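Local coordinates for GAF domain/HD domain protein (Geobacter sulfurreducens, PDB 3EEA), which is of unknown function, this piece being the GAF domain of a longer GAF and HD domain protein that may have phosphatase activity, at residues Ile34-Phe38 and Phe62-Leu67; Asn106-Val112 and Val124-Arg130; Asp15-Lys19 and Pro48-Thr52. All blocks are in the same frame, centred on the assembly; numbering follows the deposited sequence.

Strand 33-39 is the member of the antiparallel sheet that ties the three contacts together: it lies between strand 46-52 of contact 3 and strand 119-129 of contact 2, and on it sits the helix-to-loop segment of contact 1. Contacts 1 and 2 have centres about 14 Å apart and are joined by a probable hydrogen bond from Ala35 N to Phe125 O (2.8 Å), while Tyr37 CD2 packs on Phe125 CE2 at 3.5 Å. Both contribute residues to the pocket holding a polyether, probably from the crystallisation liquor. Contact 3, its centre about 10 Å from that of contact 1 and about 17 Å from that of contact 2, brings in helix 14-28 on the opposite face of the sheet.

Contact 1: residues Ile34-Phe38 and Phe62-Leu67; sequences IAVYF and FREMPL
Tyr37 lies between Phe62 and Leu67, so that a residue of the strand is enclosed by the end of helix 59-64 and the loop that follows it. Its CB leaves the strand toward this segment, and CG set anti to the carbonyl carbon (chi1 -67°) carries the ring in between the two partners. From there the atoms meet their neighbours in order. CE1 reaches Leu67 CG at 3.8 Å and has Met65 O near the ring plane at its edge, whereas CE2 lies 3.8 Å from Phe62 CE1. CZ is touched from both sides, by Phe62 CE1 at 3.6 Å and, across the ring, by Leu67 CD1. That methyl makes a CH-pi contact over the face, 3.9 Å from the centroid of the Tyr37 ring. Phe62 instead presents its edge in an offset edge-to-face pair with planes at 75°, and its CE1 also rests on the Ala35 methyl.

At the tip, Tyr37 OH donates to a water at 2.7 Å. The water in turn donates hydrogen bonds to Phe62 O and to Met65 O, the latter at 2.6 Å, so the last turn of the helix and the first non-helical residue are bridged to the strand through one solvent molecule. The side chain of Tyr37 also comes within about 3 Å of the bound polyether, in a pocket to which Met65 and Leu67 belong as well. The chemistry is therefore divided: apolar contacts fix the plane of the phenol ring, while the water satisfies its hydroxyl and two main-chain carbonyls in a buried place.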
ATOM      1  N   ILE A  34       0.610  14.204  -8.186  1.00 15.39           N
ATOM      2  CA  ILE A  34      -0.370  13.138  -8.393  1.00 16.17           C
ATOM      3  C   ILE A  34      -1.759  13.755  -8.457  1.00 15.97           C
ATOM      4  O   ILE A  34      -2.089  14.651  -7.671  1.00 17.52           O
ATOM      5  CB  ILE A  34      -0.353  12.086  -7.235  1.00 16.88           C
ATOM      6  CG1 ILE A  34       1.081  11.623  -7.011  1.00 20.77           C
ATOM      7  CG2 ILE A  34      -1.357  10.948  -7.532  1.00 15.80           C
ATOM      8  CD1 ILE A  34       1.297  10.489  -5.954  1.00 27.64           C
ATOM      9  N   ALA A  35      -2.538  13.344  -9.449  1.00 15.53           N
ATOM     10  CA  ALA A  35      -3.877  13.844  -9.658  1.00 15.05           C
ATOM     11  C   ALA A  35      -4.832  12.653  -9.823  1.00 15.28           C
ATOM     12  O   ALA A  35      -4.634  11.842 -10.734  1.00 16.71           O
ATOM     13  CB  ALA A  35      -3.914  14.740 -10.896  1.00 15.09           C
ATOM     14  N   VAL A  36      -5.848  12.549  -8.958  1.00 13.47           N
ATOM     15  CA  VAL A  36      -6.745  11.426  -8.941  1.00 13.89           C
ATOM     16  C   VAL A  36      -8.113  11.885  -9.368  1.00 14.05           C
ATOM     17  O   VAL A  36      -8.582  12.921  -8.896  1.00 15.22           O
ATOM     18  CB  VAL A  36      -6.844  10.759  -7.509  1.00 13.84           C
ATOM     19  CG1 VAL A  36      -7.812   9.529  -7.580  1.00 15.18           C
ATOM     20  CG2 VAL A  36      -5.450  10.436  -6.991  1.00 15.17           C
ATOM     21  N   TYR A  37      -8.734  11.105 -10.245  1.00 13.34           N
ATOM     22  CA  TYR A  37     -10.069  11.340 -10.760  1.00 14.76           C
ATOM     23  C   TYR A  37     -10.961  10.108 -10.622  1.00 16.51           C
ATOM     24  O   TYR A  37     -10.479   8.954 -10.696  1.00 15.92           O
ATOM     25  CB  TYR A  37      -9.987  11.601 -12.250  1.00 14.02           C
ATOM     26  CG  TYR A  37      -9.290  12.881 -12.632  1.00 14.90           C
ATOM     27  CD1 TYR A  37     -10.018  14.021 -13.047  1.00 14.37           C
ATOM     28  CD2 TYR A  37      -7.905  12.973 -12.579  1.00 14.43           C
ATOM     29  CE1 TYR A  37      -9.361  15.197 -13.373  1.00 13.83           C
ATOM     30  CE2 TYR A  37      -7.254  14.135 -12.961  1.00 14.75           C
ATOM     31  CZ  TYR A  37      -7.976  15.235 -13.342  1.00 14.67           C
ATOM     32  OH  TYR A  37      -7.301  16.373 -13.675  1.00 18.08           O
ATOM     33  N   PHE A  38     -12.268  10.331 -10.478  1.00 17.51           N
ATOM     34  CA  PHE A  38     -13.210   9.238 -10.549  1.00 17.81           C
ATOM     35  C   PHE A  38     -13.978   9.264 -11.855  1.00 19.76           C
ATOM     36  O   PHE A  38     -14.244  10.338 -12.398  1.00 19.29           O
ATOM     37  CB  PHE A  38     -14.166   9.295  -9.377  1.00 17.56           C
ATOM     38  CG  PHE A  38     -13.549   8.928  -8.066  1.00 20.05           C
ATOM     39  CD1 PHE A  38     -12.799   7.758  -7.934  1.00 23.48           C
ATOM     40  CD2 PHE A  38     -13.741   9.717  -6.955  1.00 22.50           C
ATOM     41  CE1 PHE A  38     -12.241   7.417  -6.723  1.00 25.84           C
ATOM     42  CE2 PHE A  38     -13.189   9.373  -5.710  1.00 25.28           C
ATOM     43  CZ  PHE A  38     -12.444   8.230  -5.595  1.00 25.02           C
ATOM     44  N   PHE A  62      -7.227  22.233 -11.882  1.00 19.70           N
ATOM     45  CA  PHE A  62      -7.538  20.857 -11.519  1.00 18.94           C
ATOM     46  C   PHE A  62      -8.978  20.711 -11.018  1.00 19.24           C
ATOM     47  O   PHE A  62      -9.704  19.833 -11.474  1.00 19.46           O
ATOM     48  CB  PHE A  62      -6.563  20.352 -10.438  1.00 19.27           C
ATOM     49  CG  PHE A  62      -6.954  19.028  -9.858  1.00 16.33           C
ATOM     50  CD1 PHE A  62      -6.863  17.884 -10.634  1.00 17.35           C
ATOM     51  CD2 PHE A  62      -7.483  18.928  -8.585  1.00 18.30           C
ATOM     52  CE1 PHE A  62      -7.229  16.657 -10.156  1.00 14.84           C
ATOM     53  CE2 PHE A  62      -7.893  17.700  -8.095  1.00 17.49           C
ATOM     54  CZ  PHE A  62      -7.754  16.544  -8.884  1.00 17.82           C
ATOM     55  N   ARG A  63      -9.387  21.560 -10.084  1.00 19.61           N
ATOM     56  CA  ARG A  63     -10.679  21.362  -9.421  1.00 20.99           C
ATOM     57  C   ARG A  63     -11.872  21.608 -10.346  1.00 21.21           C
ATOM     58  O   ARG A  63     -12.946  21.044 -10.117  1.00 22.85           O
ATOM     59  CB  ARG A  63     -10.800  22.207  -8.180  1.00 21.44           C
ATOM     60  CG  ARG A  63      -9.805  21.839  -7.107  1.00 27.22           C
ATOM     61  CD  ARG A  63     -10.439  21.839  -5.722  1.00 32.44           C
ATOM     62  NE  ARG A  63     -10.067  23.044  -5.023  1.00 38.26           N
ATOM     63  CZ  ARG A  63      -9.336  23.103  -3.915  1.00 40.52           C
ATOM     64  NH1 ARG A  63      -8.884  22.001  -3.312  1.00 43.20           N
ATOM     65  NH2 ARG A  63      -9.061  24.295  -3.397  1.00 42.03           N
ATOM     66  N   GLU A  64     -11.697  22.388 -11.393  1.00 20.11           N
ATOM     67  CA  GLU A  64     -12.820  22.721 -12.255  1.00 20.61           C
ATOM     68  C   GLU A  64     -12.859  21.998 -13.599  1.00 20.90           C
ATOM     69  O   GLU A  64     -13.812  22.179 -14.345  1.00 21.21           O
ATOM     70  CB  GLU A  64     -12.839  24.221 -12.512  1.00 20.90           C
ATOM     71  CG  GLU A  64     -11.826  24.744 -13.481  1.00 20.64           C
ATOM     72  CD  GLU A  64     -11.820  26.275 -13.436  1.00 23.74           C
ATOM     73  OE1 GLU A  64     -12.593  26.838 -12.649  1.00 23.68           O
ATOM     74  OE2 GLU A  64     -11.082  26.922 -14.183  1.00 29.36           O
ATOM     75  N   MET A  65     -11.828  21.255 -13.938  1.00 19.94           N
ATOM     76  CA  MET A  65     -11.662  20.689 -15.302  1.00 21.41           C
ATOM     77  C   MET A  65     -11.968  19.166 -15.367  1.00 21.36           C
ATOM     78  O   MET A  65     -11.106  18.328 -15.059  1.00 20.87           O
ATOM     79  CB  MET A  65     -10.237  20.999 -15.778  1.00 21.85           C
ATOM     80  CG  MET A  65      -9.856  20.512 -17.174  1.00 25.12           C
ATOM     81  SD  MET A  65      -8.142  20.867 -17.713  1.00 30.01           S
ATOM     82  CE  MET A  65      -7.122  19.883 -16.569  1.00 26.37           C
ATOM     83  N   PRO A  66     -13.191  18.781 -15.780  1.00 21.66           N
ATOM     84  CA  PRO A  66     -13.376  17.354 -16.040  1.00 21.79           C
ATOM     85  C   PRO A  66     -12.566  16.912 -17.271  1.00 21.65           C
ATOM     86  O   PRO A  66     -12.215  17.746 -18.121  1.00 20.29           O
ATOM     87  CB  PRO A  66     -14.871  17.234 -16.330  1.00 22.82           C
ATOM     88  CG  PRO A  66     -15.228  18.578 -16.941  1.00 23.72           C
ATOM     89  CD  PRO A  66     -14.379  19.588 -16.178  1.00 22.21           C
ATOM     90  N   LEU A  67     -12.261  15.625 -17.354  1.00 20.69           N
ATOM     91  CA  LEU A  67     -11.506  15.108 -18.472  1.00 20.56           C
ATOM     92  C   LEU A  67     -12.418  14.146 -19.265  1.00 21.92           C
ATOM     93  O   LEU A  67     -12.783  13.093 -18.777  1.00 20.58           O
ATOM     94  CB  LEU A  67     -10.249  14.377 -18.004  1.00 21.12           C
ATOM     95  CG  LEU A  67      -9.149  15.087 -17.191  1.00 19.91           C
ATOM     96  CD1 LEU A  67      -8.014  14.061 -16.848  1.00 21.38           C
ATOM     97  CD2 LEU A  67      -8.566  16.315 -17.911  1.00 21.21           C
TER
HETATM   98  O   HOH W   1      -8.882  18.545 -13.753  1.00 20.35           O

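Contact 2: residues Asn106-Val112 and Val124-Arg130; sequences NLCVLAV and VFMARTR
Arg128 O is gripped by two groups of the opposing strand: Cys108 N donates to it at 2.6 Å, nearly straight at 164°, and Leu107 CA adds a CA-H...O contact at 3.2 Å. The return bond of this hydrogen-bonded pair runs from Arg128 N to Cys108 O. Leu110 with Met126 and Val112 with Val124 repeat the paired bonds, and beyond Cys108 a further bond, Arg130 N to Asn106 O at 2.8 Å, extends the pairing past the last bridge.

The two faces are used differently. Val109, Ala111, Phe125 and Ala127 lie on one of them. Here Phe125 CE1 meets Ala111 CB at 3.6 Å. The ring is brought against that methyl because its CG stands anti to the carbonyl carbon. It also comes about 4 Å from the bound polyether, in a pocket that takes in Leu107. On the other face Leu110, Val112, Val124 and Met126 pack against helix 137-158. Arg128 extends from this side to Lys30 O and Glu139, with Phe135 making a cation-pi contact. At the open end Arg130 CG lies 3.3 Å from Leu107 O, while its NE bonds Thr88 O. A regular antiparallel beta hairpin, 107-116 with 119-129, with a pocket on one face, here holding a polyether probably from the crystallisation liquor, and helix 137-158 on the other, fits the GAF fold.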
ATOM      1  N   ASN A 106       6.600  20.141 -19.863  1.00 27.61           N
ATOM      2  CA  ASN A 106       7.850  19.850 -19.142  1.00 27.38           C
ATOM      3  C   ASN A 106       7.850  18.539 -18.368  1.00 26.10           C
ATOM      4  O   ASN A 106       8.772  18.296 -17.536  1.00 25.29           O
ATOM      5  CB  ASN A 106       8.175  20.968 -18.140  1.00 28.35           C
ATOM      6  CG  ASN A 106       8.725  22.223 -18.802  1.00 31.28           C
ATOM      7  OD1 ASN A 106       8.638  23.319 -18.224  1.00 34.83           O
ATOM      8  ND2 ASN A 106       9.281  22.080 -20.002  1.00 30.19           N
ATOM      9  N   LEU A 107       6.833  17.701 -18.609  1.00 24.92           N
ATOM     10  CA  LEU A 107       6.554  16.559 -17.722  1.00 23.63           C
ATOM     11  C   LEU A 107       6.539  15.197 -18.424  1.00 23.10           C
ATOM     12  O   LEU A 107       6.241  15.118 -19.602  1.00 23.68           O
ATOM     13  CB  LEU A 107       5.214  16.814 -16.998  1.00 22.35           C
ATOM     14  CG  LEU A 107       5.046  18.077 -16.143  1.00 22.68           C
ATOM     15  CD1 LEU A 107       3.578  18.278 -15.664  1.00 21.60           C
ATOM     16  CD2 LEU A 107       5.933  18.121 -14.915  1.00 17.40           C
ATOM     17  N   CYS A 108       6.962  14.153 -17.705  1.00 21.90           N
ATOM     18  CA  CYS A 108       6.733  12.768 -18.070  1.00 21.51           C
ATOM     19  C   CYS A 108       5.436  12.412 -17.309  1.00 20.43           C
ATOM     20  O   CYS A 108       5.384  12.652 -16.098  1.00 18.87           O
ATOM     21  CB  CYS A 108       7.907  11.912 -17.569  1.00 21.43           C
ATOM     22  SG  CYS A 108       7.564  10.133 -17.692  1.00 26.82           S
ATOM     23  N   VAL A 109       4.414  11.878 -17.991  1.00 19.57           N
ATOM     24  CA  VAL A 109       3.104  11.595 -17.322  1.00 18.91           C
ATOM     25  C   VAL A 109       2.689  10.141 -17.448  1.00 18.30           C
ATOM     26  O   VAL A 109       2.657   9.569 -18.539  1.00 18.97           O
ATOM     27  CB  VAL A 109       1.966  12.518 -17.778  1.00 19.16           C
ATOM     28  CG1 VAL A 109       0.650  12.151 -17.017  1.00 20.27           C
ATOM     29  CG2 VAL A 109       2.358  14.021 -17.614  1.00 21.38           C
ATOM     30  N   LEU A 110       2.464   9.525 -16.291  1.00 17.98           N
ATOM     31  CA  LEU A 110       2.006   8.183 -16.225  1.00 16.80           C
ATOM     32  C   LEU A 110       0.512   8.203 -15.871  1.00 16.88           C
ATOM     33  O   LEU A 110       0.125   8.824 -14.882  1.00 18.43           O
ATOM     34  CB  LEU A 110       2.793   7.417 -15.191  1.00 18.31           C
ATOM     35  CG  LEU A 110       2.348   6.017 -14.871  1.00 18.69           C
ATOM     36  CD1 LEU A 110       2.637   5.055 -16.034  1.00 18.48           C
ATOM     37  CD2 LEU A 110       3.037   5.535 -13.570  1.00 21.67           C
ATOM     38  N   ALA A 111      -0.289   7.528 -16.680  1.00 16.00           N
ATOM     39  CA  ALA A 111      -1.757   7.433 -16.503  1.00 15.71           C
ATOM     40  C   ALA A 111      -2.121   5.992 -16.132  1.00 15.69           C
ATOM     41  O   ALA A 111      -1.945   5.080 -16.944  1.00 18.33           O
ATOM     42  CB  ALA A 111      -2.430   7.823 -17.804  1.00 16.08           C
ATOM     43  N   VAL A 112      -2.616   5.785 -14.923  1.00 14.58           N
ATOM     44  CA  VAL A 112      -2.935   4.465 -14.417  1.00 15.81           C
ATOM     45  C   VAL A 112      -4.438   4.382 -14.110  1.00 16.61           C
ATOM     46  O   VAL A 112      -4.955   5.082 -13.210  1.00 17.58           O
ATOM     47  CB  VAL A 112      -2.133   4.103 -13.177  1.00 16.52           C
ATOM     48  CG1 VAL A 112      -2.508   2.698 -12.704  1.00 16.49           C
ATOM     49  CG2 VAL A 112      -0.620   4.186 -13.473  1.00 18.16           C
ATOM     50  N   VAL A 124      -5.442   7.547 -11.970  1.00 13.74           N
ATOM     51  CA  VAL A 124      -4.386   8.229 -11.203  1.00 13.53           C
ATOM     52  C   VAL A 124      -3.342   8.679 -12.204  1.00 14.44           C
ATOM     53  O   VAL A 124      -2.779   7.843 -12.948  1.00 15.33           O
ATOM     54  CB  VAL A 124      -3.747   7.286 -10.162  1.00 13.19           C
ATOM     55  CG1 VAL A 124      -2.603   7.971  -9.386  1.00 13.02           C
ATOM     56  CG2 VAL A 124      -4.814   6.772  -9.195  1.00 16.18           C
ATOM     57  N   PHE A 125      -3.073   9.977 -12.242  1.00 14.46           N
ATOM     58  CA  PHE A 125      -2.000  10.508 -13.068  1.00 14.77           C
ATOM     59  C   PHE A 125      -0.833  10.973 -12.180  1.00 14.70           C
ATOM     60  O   PHE A 125      -1.039  11.610 -11.129  1.00 14.30           O
ATOM     61  CB  PHE A 125      -2.509  11.652 -13.864  1.00 15.87           C
ATOM     62  CG  PHE A 125      -3.717  11.311 -14.723  1.00 17.73           C
ATOM     63  CD1 PHE A 125      -3.547  10.731 -15.961  1.00 18.69           C
ATOM     64  CD2 PHE A 125      -5.014  11.512 -14.248  1.00 16.91           C
ATOM     65  CE1 PHE A 125      -4.662  10.416 -16.752  1.00 17.83           C
ATOM     66  CE2 PHE A 125      -6.139  11.206 -15.027  1.00 16.87           C
ATOM     67  CZ  PHE A 125      -5.955  10.631 -16.268  1.00 17.40           C
ATOM     68  N   MET A 126       0.367  10.616 -12.576  1.00 16.20           N
ATOM     69  CA  MET A 126       1.591  10.926 -11.822  1.00 15.58           C
ATOM     70  C   MET A 126       2.534  11.583 -12.790  1.00 16.84           C
ATOM     71  O   MET A 126       2.584  11.190 -13.942  1.00 16.85           O
ATOM     72  CB  MET A 126       2.197   9.663 -11.257  1.00 17.13           C
ATOM     73  CG  MET A 126       1.247   9.039 -10.162  1.00 20.47           C
ATOM     74  SD  MET A 126       1.898   7.547  -9.448  1.00 21.45           S
ATOM     75  CE  MET A 126       3.298   8.104  -8.577  1.00 21.42           C
ATOM     76  N   ALA A 127       3.230  12.624 -12.323  1.00 17.98           N
ATOM     77  CA  ALA A 127       4.071  13.428 -13.193  1.00 18.98           C
ATOM     78  C   ALA A 127       5.406  13.683 -12.525  1.00 19.41           C
ATOM     79  O   ALA A 127       5.474  13.854 -11.311  1.00 19.19           O
ATOM     80  CB  ALA A 127       3.383  14.794 -13.505  1.00 19.27           C
ATOM     81  N   ARG A 128       6.434  13.720 -13.342  1.00 20.36           N
ATOM     82  CA  ARG A 128       7.676  14.384 -12.971  1.00 22.94           C
ATOM     83  C   ARG A 128       8.317  15.087 -14.174  1.00 22.77           C
ATOM     84  O   ARG A 128       7.915  14.872 -15.342  1.00 22.80           O
ATOM     85  CB  ARG A 128       8.627  13.466 -12.200  1.00 24.83           C
ATOM     86  CG  ARG A 128       8.871  12.219 -12.727  1.00 24.93           C
ATOM     87  CD  ARG A 128       9.494  11.339 -11.628  1.00 29.64           C
ATOM     88  NE  ARG A 128      10.173  10.264 -12.253  1.00 26.51           N
ATOM     89  CZ  ARG A 128      10.451   9.057 -11.757  1.00 23.76           C
ATOM     90  NH1 ARG A 128      11.068   8.242 -12.570  1.00 20.28           N
ATOM     91  NH2 ARG A 128      10.122   8.642 -10.551  1.00 24.45           N
ATOM     92  N   THR A 129       9.266  15.990 -13.889  1.00 23.09           N
ATOM     93  CA  THR A 129       9.819  16.810 -14.959  1.00 23.87           C
ATOM     94  C   THR A 129      10.626  15.919 -15.838  1.00 24.56           C
ATOM     95  O   THR A 129      11.195  14.935 -15.359  1.00 24.81           O
ATOM     96  CB  THR A 129      10.649  17.985 -14.426  1.00 24.19           C
ATOM     97  OG1 THR A 129      11.605  17.496 -13.480  1.00 24.44           O
ATOM     98  CG2 THR A 129       9.710  18.989 -13.734  1.00 22.71           C
ATOM     99  N   ARG A 130      10.646  16.254 -17.126  1.00 26.03           N
ATOM    100  CA  ARG A 130      11.243  15.432 -18.173  1.00 28.26           C
ATOM    101  C   ARG A 130      12.769  15.338 -18.161  1.00 28.80           C
ATOM    102  O   ARG A 130      13.328  14.559 -18.928  1.00 29.93           O
ATOM    103  CB  ARG A 130      10.855  15.969 -19.556  1.00 28.87           C
ATOM    104  CG  ARG A 130       9.399  15.853 -19.897  1.00 32.61           C
ATOM    105  CD  ARG A 130       9.150  16.361 -21.308  1.00 35.50           C
ATOM    106  NE  ARG A 130       9.638  15.390 -22.288  1.00 37.75           N
ATOM    107  CZ  ARG A 130      10.592  15.594 -23.195  1.00 39.69           C
ATOM    108  NH1 ARG A 130      11.209  16.755 -23.309  1.00 39.75           N
ATOM    109  NH2 ARG A 130      10.927  14.601 -24.008  1.00 41.37           N
TER

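Contact 3: residues Asp15-Lys19 and Pro48-Thr52; sequences DEVIK and PARST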
ATOM      1  N   ASP A  15     -12.621   9.494   0.216  1.00 20.02           N
ATOM      2  CA  ASP A  15     -11.583  10.529   0.156  1.00 21.05           C
ATOM      3  C   ASP A  15     -10.418  10.222   1.089  1.00 20.19           C
ATOM      4  O   ASP A  15      -9.284  10.509   0.749  1.00 21.74           O
ATOM      5  CB  ASP A  15     -12.141  11.953   0.364  1.00 22.84           C
ATOM      6  CG  ASP A  15     -11.101  13.038   0.078  1.00 26.10           C
ATOM      7  OD1 ASP A  15     -10.400  12.996  -0.974  1.00 32.77           O
ATOM      8  OD2 ASP A  15     -10.927  13.918   0.942  1.00 30.05           O
ATOM      9  N   GLU A  16     -10.654   9.623   2.253  1.00 19.65           N
ATOM     10  CA  GLU A  16      -9.516   9.254   3.115  1.00 20.10           C
ATOM     11  C   GLU A  16      -8.679   8.131   2.454  1.00 17.80           C
ATOM     12  O   GLU A  16      -7.490   8.112   2.642  1.00 18.00           O
ATOM     13  CB  GLU A  16      -9.903   8.776   4.503  1.00 20.47           C
ATOM     14  CG  GLU A  16     -10.470   9.832   5.411  1.00 25.60           C
ATOM     15  CD  GLU A  16      -9.420  10.768   5.977  1.00 27.33           C
ATOM     16  OE1 GLU A  16      -8.236  10.369   6.175  1.00 29.08           O
ATOM     17  OE2 GLU A  16      -9.819  11.896   6.278  1.00 33.79           O
ATOM     18  N   VAL A  17      -9.327   7.207   1.756  1.00 16.24           N
ATOM     19  CA  VAL A  17      -8.636   6.148   1.003  1.00 16.87           C
ATOM     20  C   VAL A  17      -7.716   6.806  -0.068  1.00 16.47           C
ATOM     21  O   VAL A  17      -6.532   6.448  -0.202  1.00 14.91           O
ATOM     22  CB  VAL A  17      -9.619   5.141   0.386  1.00 16.60           C
ATOM     23  CG1 VAL A  17      -8.889   4.093  -0.500  1.00 16.93           C
ATOM     24  CG2 VAL A  17     -10.434   4.374   1.518  1.00 17.07           C
ATOM     25  N   ILE A  18      -8.252   7.785  -0.795  1.00 17.37           N
ATOM     26  CA  ILE A  18      -7.475   8.469  -1.866  1.00 17.39           C
ATOM     27  C   ILE A  18      -6.326   9.331  -1.312  1.00 16.38           C
ATOM     28  O   ILE A  18      -5.240   9.365  -1.877  1.00 14.90           O
ATOM     29  CB  ILE A  18      -8.415   9.301  -2.813  1.00 18.36           C
ATOM     30  CG1 ILE A  18      -9.335   8.353  -3.580  1.00 21.09           C
ATOM     31  CG2 ILE A  18      -7.557  10.194  -3.731  1.00 21.42           C
ATOM     32  CD1 ILE A  18      -8.680   7.192  -4.193  1.00 21.28           C
ATOM     33  N   LYS A  19      -6.550  10.008  -0.211  1.00 16.60           N
ATOM     34  CA  LYS A  19      -5.493  10.722   0.530  1.00 16.96           C
ATOM     35  C   LYS A  19      -4.376   9.763   0.958  1.00 17.13           C
ATOM     36  O   LYS A  19      -3.195  10.042   0.775  1.00 15.29           O
ATOM     37  CB  LYS A  19      -6.040  11.393   1.800  1.00 17.97           C
ATOM     38  CG  LYS A  19      -6.787  12.680   1.596  1.00 24.57           C
ATOM     39  CD  LYS A  19      -7.136  13.354   2.930  1.00 29.52           C
ATOM     40  CE  LYS A  19      -5.894  13.989   3.592  1.00 34.20           C
ATOM     41  NZ  LYS A  19      -6.232  15.296   4.239  1.00 37.07           N
ATOM     42  N   PRO A  48     -12.455  15.383 -11.146  1.00 16.88           N
ATOM     43  CA  PRO A  48     -11.284  15.528 -10.243  1.00 16.26           C
ATOM     44  C   PRO A  48     -11.659  15.156  -8.825  1.00 17.21           C
ATOM     45  O   PRO A  48     -12.753  15.523  -8.352  1.00 16.14           O
ATOM     46  CB  PRO A  48     -10.868  16.992 -10.376  1.00 16.55           C
ATOM     47  CG  PRO A  48     -11.896  17.608 -11.244  1.00 18.04           C
ATOM     48  CD  PRO A  48     -12.824  16.631 -11.818  1.00 15.68           C
ATOM     49  N   ALA A  49     -10.821  14.339  -8.188  1.00 16.93           N
ATOM     50  CA  ALA A  49     -11.123  13.842  -6.812  1.00 17.65           C
ATOM     51  C   ALA A  49     -10.163  14.479  -5.804  1.00 18.21           C
ATOM     52  O   ALA A  49     -10.588  15.148  -4.889  1.00 19.19           O
ATOM     53  CB  ALA A  49     -11.031  12.328  -6.761  1.00 17.07           C
ATOM     54  N   ARG A  50      -8.871  14.310  -6.019  1.00 18.13           N
ATOM     55  CA  ARG A  50      -7.835  14.874  -5.194  1.00 18.17           C
ATOM     56  C   ARG A  50      -6.502  14.975  -5.919  1.00 17.45           C
ATOM     57  O   ARG A  50      -6.124  14.075  -6.668  1.00 18.96           O
ATOM     58  CB  ARG A  50      -7.655  14.000  -3.975  1.00 19.63           C
ATOM     59  CG  ARG A  50      -6.587  14.544  -3.069  1.00 23.63           C
ATOM     60  CD  ARG A  50      -6.671  13.882  -1.707  1.00 30.59           C
ATOM     61  NE  ARG A  50      -7.847  14.347  -0.985  1.00 32.40           N
ATOM     62  CZ  ARG A  50      -7.811  15.292  -0.056  1.00 35.74           C
ATOM     63  NH1 ARG A  50      -6.659  15.879   0.238  1.00 36.33           N
ATOM     64  NH2 ARG A  50      -8.923  15.668   0.565  1.00 36.23           N
ATOM     65  N   SER A  51      -5.775  16.062  -5.681  1.00 16.86           N
ATOM     66  CA  SER A  51      -4.396  16.209  -6.157  1.00 17.54           C
ATOM     67  C   SER A  51      -3.459  16.405  -5.003  1.00 18.56           C
ATOM     68  O   SER A  51      -3.870  16.912  -3.959  1.00 20.75           O
ATOM     69  CB  SER A  51      -4.287  17.435  -7.084  1.00 16.91           C
ATOM     70  OG  SER A  51      -4.515  18.688  -6.431  1.00 17.69           O
ATOM     71  N   THR A  52      -2.180  16.134  -5.224  1.00 19.44           N
ATOM     72  CA  THR A  52      -1.143  16.354  -4.258  1.00 20.55           C
ATOM     73  C   THR A  52       0.084  16.814  -5.000  1.00 20.01           C
ATOM     74  O   THR A  52       0.536  16.183  -5.970  1.00 18.78           O
ATOM     75  CB  THR A  52      -0.801  15.045  -3.502  1.00 21.41           C
ATOM     76  OG1 THR A  52      -2.024  14.332  -3.221  1.00 26.37           O
ATOM     77  CG2 THR A  52      -0.040  15.347  -2.259  1.00 24.78           C
TER
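Asp15 and Arg50 form a side-on salt bridge between helix 14-28 and the edge strand 46-52 of the GAF sheet, and the arginine belongs to a classic beta bulge. Ala49 and Arg50 both face Val36 of the neighbouring strand, and both direct their side chains toward the helix, whose segment 15-19 runs at 32° to the strand. The shape of the Arg50 side chain accounts for much of the contact. Its CG stands anti to the backbone N, the next bond is also extended, and the chain then bends at chi3, -71°, which turns NE and the guanidinium back toward the Asp15 carboxylate.

Two nitrogens take one carboxylate oxygen each. NE of Arg50 donates to Asp15 OD1 at 2.9 Å, close to the guanidinium plane and on the syn side of the carboxylate. NH2 of Arg50 reaches OD2 of Asp15 at 2.7 Å through the syn lone pair of that oxygen, though OD2 itself lies off the guanidinium plane. The grip is therefore slightly twisted, the two flat groups being 34° apart. Asp15 reaches it from a CB that does not point at the strand, because its carboxylate is swung anti to the backbone N.

Nearer the backbone of Arg50, Ile18 CG2 meets Arg50 CB at 3.8 Å, so the stem of the arginine is packed as well, and Ile18 touches Val36 and Phe38 of strand 33-39 besides. Lys19 lays its CG over one face of the guanidinium; beyond it the chain bends at chi3 and chi4 and brings Lys19 NZ to 4.1 Å from Arg50 NH1, a closeness of like charges that Asp15 probably eases. Over the centre of that face, Lys19 CG sits 3.3 Å from Arg50 CZ.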